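Local coordinates for protein putative NADH dehydrogenase/NAD(P)H nitroreductase (Parabacteroides distasonis, PDB 3M5K) that binds flavin mononucleotide and is probably an FMN-dependent oxidoreductase of the nitroreductase type, at residues V55-R58 / K59-D62. Residues are numbered along the deposited sequence; the frame is centred on the assembly and turned at random.
Sequences VTDR and KALD
Asp57 is the N-cap of helix 58-67, and its carboxylate meets Ala60 in the first turn. Asp57 OD2 accepts a hydrogen bond from Ala60 N at 3.0 Å, approached from above the carboxylate plane. CG of Asp57 lies anti to the backbone N (chi1 -179°), beside the carbonyl carbon, and this turns the carboxylate toward the first-turn amides. The oxygen also lies against the CB atoms of Lys59 and Ala60. The i to i+4 backbone bonds begin with Leu61 N to Asp57 O at 3.0 Å. Asp62 N follows with a bond to Arg58 O.

Arg58 and Asp62, one turn apart, form a salt bridge on the helix surface. The guanidinium approaches side-on: Arg58 NE (3.0 Å) and Arg58 NH2 (2.9 Å) both donate to Asp62 OD1. Both come from the same face of the carboxylate, whose plane is turned 34° from that of the guanidinium. A weak bond runs from Arg58 NE to Asp62 OD2. Bends at chi2 and chi3 bring the arginine back over Leu61, and Leu61 CD1 covers one guanidinium face. Arg58 NH1 also bonds Thr77 O, tying the helix to the loop before strand 79-86. A leucine in place of Arg58 would probably cost Asp62 this salt bridge and Thr77 O this donor.

On the buried side, Leu61 CD2 packs on Val55 CG1 at 3.8 Å, joining the helix to the end of strand 50-55. Ala60 CB lies near the same methyl. Asn170 OD1 of the second subunit accepts from Thr56 N and Asp57 N, so the turn also borders the dimer interface. An aspartate N-cap followed by an i to i+4 salt bridge marks the start of helix 58-67, where the chain leaves strand 50-55.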
ATOM      1  N   VAL A  55     -16.559  11.497  -3.536  1.00 21.63           N
ATOM      2  CA  VAL A  55     -17.734  11.956  -2.796  1.00 20.91           C
ATOM      3  C   VAL A  55     -17.578  13.459  -2.602  1.00 22.23           C
ATOM      4  O   VAL A  55     -16.673  13.920  -1.906  1.00 19.16           O
ATOM      5  CB  VAL A  55     -17.915  11.250  -1.431  1.00 22.16           C
ATOM      6  CG1 VAL A  55     -19.273  11.694  -0.765  1.00 20.08           C
ATOM      7  CG2 VAL A  55     -17.863   9.736  -1.567  1.00 17.71           C
ATOM      8  N   THR A  56     -18.460  14.203  -3.264  1.00 21.69           N
ATOM      9  CA  THR A  56     -18.555  15.650  -3.090  1.00 22.96           C
ATOM     10  C   THR A  56     -19.908  16.088  -2.472  1.00 23.92           C
ATOM     11  O   THR A  56     -20.030  17.210  -2.061  1.00 26.41           O
ATOM     12  CB  THR A  56     -18.327  16.375  -4.434  1.00 23.78           C
ATOM     13  OG1 THR A  56     -19.227  15.831  -5.426  1.00 24.46           O
ATOM     14  CG2 THR A  56     -16.837  16.263  -4.901  1.00 23.48           C
ATOM     15  N   ASP A  57     -20.902  15.200  -2.385  1.00 24.79           N
ATOM     16  CA  ASP A  57     -22.211  15.540  -1.850  1.00 22.68           C
ATOM     17  C   ASP A  57     -22.118  15.892  -0.347  1.00 25.93           C
ATOM     18  O   ASP A  57     -21.737  15.063   0.488  1.00 21.75           O
ATOM     19  CB  ASP A  57     -23.186  14.378  -2.045  1.00 24.85           C
ATOM     20  CG  ASP A  57     -24.604  14.693  -1.525  1.00 27.20           C
ATOM     21  OD1 ASP A  57     -25.228  15.558  -2.138  1.00 28.84           O
ATOM     22  OD2 ASP A  57     -25.081  14.060  -0.566  1.00 31.24           O
ATOM     23  N   ARG A  58     -22.477  17.129  -0.024  1.00 26.44           N
ATOM     24  CA  ARG A  58     -22.409  17.648   1.350  1.00 23.77           C
ATOM     25  C   ARG A  58     -23.158  16.804   2.365  1.00 23.23           C
ATOM     26  O   ARG A  58     -22.636  16.482   3.435  1.00 23.20           O
ATOM     27  CB  ARG A  58     -22.952  19.089   1.344  1.00 26.42           C
ATOM     28  CG  ARG A  58     -22.845  19.835   2.669  1.00 27.19           C
ATOM     29  CD  ARG A  58     -21.431  20.206   2.932  1.00 26.32           C
ATOM     30  NE  ARG A  58     -20.718  19.195   3.703  1.00 26.02           N
ATOM     31  CZ  ARG A  58     -19.418  18.929   3.573  1.00 23.55           C
ATOM     32  NH1 ARG A  58     -18.675  19.539   2.657  1.00 26.94           N
ATOM     33  NH2 ARG A  58     -18.857  18.048   4.361  1.00 25.73           N
ATOM     34  N   LYS A  59     -24.388  16.417   2.028  1.00 24.36           N
ATOM     35  CA  LYS A  59     -25.195  15.603   2.917  1.00 25.67           C
ATOM     36  C   LYS A  59     -24.503  14.247   3.211  1.00 25.88           C
ATOM     37  O   LYS A  59     -24.444  13.817   4.362  1.00 25.72           O
ATOM     38  CB  LYS A  59     -26.611  15.432   2.345  1.00 28.54           C
ATOM     39  CG  LYS A  59     -27.554  14.697   3.242  1.00 32.02           C
ATOM     40  CD  LYS A  59     -28.023  15.562   4.396  1.00 36.92           C
ATOM     41  CE  LYS A  59     -28.956  14.766   5.316  1.00 37.14           C
ATOM     42  NZ  LYS A  59     -29.156  15.422   6.630  1.00 37.35           N
ATOM     43  N   ALA A  60     -23.984  13.582   2.170  1.00 26.01           N
ATOM     44  CA  ALA A  60     -23.328  12.275   2.376  1.00 24.67           C
ATOM     45  C   ALA A  60     -22.069  12.430   3.235  1.00 19.68           C
ATOM     46  O   ALA A  60     -21.805  11.625   4.140  1.00 22.58           O
ATOM     47  CB  ALA A  60     -23.001  11.588   1.005  1.00 25.10           C
ATOM     48  N   LEU A  61     -21.293  13.469   2.963  1.00 20.70           N
ATOM     49  CA  LEU A  61     -20.046  13.706   3.695  1.00 20.15           C
ATOM     50  C   LEU A  61     -20.331  13.966   5.169  1.00 23.40           C
ATOM     51  O   LEU A  61     -19.693  13.382   6.074  1.00 21.55           O
ATOM     52  CB  LEU A  61     -19.243  14.854   3.098  1.00 22.09           C
ATOM     53  CG  LEU A  61     -18.521  14.669   1.754  1.00 19.93           C
ATOM     54  CD1 LEU A  61     -18.030  16.023   1.191  1.00 22.44           C
ATOM     55  CD2 LEU A  61     -17.384  13.605   1.874  1.00 23.19           C
ATOM     56  N   ASP A  62     -21.323  14.815   5.409  1.00 23.71           N
ATOM     57  CA  ASP A  62     -21.729  15.126   6.786  1.00 23.77           C
ATOM     58  C   ASP A  62     -22.338  13.927   7.532  1.00 23.50           C
ATOM     59  O   ASP A  62     -22.077  13.767   8.692  1.00 23.04           O
ATOM     60  CB  ASP A  62     -22.742  16.270   6.788  1.00 25.34           C
ATOM     61  CG  ASP A  62     -22.143  17.607   6.397  1.00 26.21           C
ATOM     62  OD1 ASP A  62     -20.920  17.764   6.359  1.00 28.96           O
ATOM     63  OD2 ASP A  62     -22.956  18.525   6.114  1.00 30.23           O
TER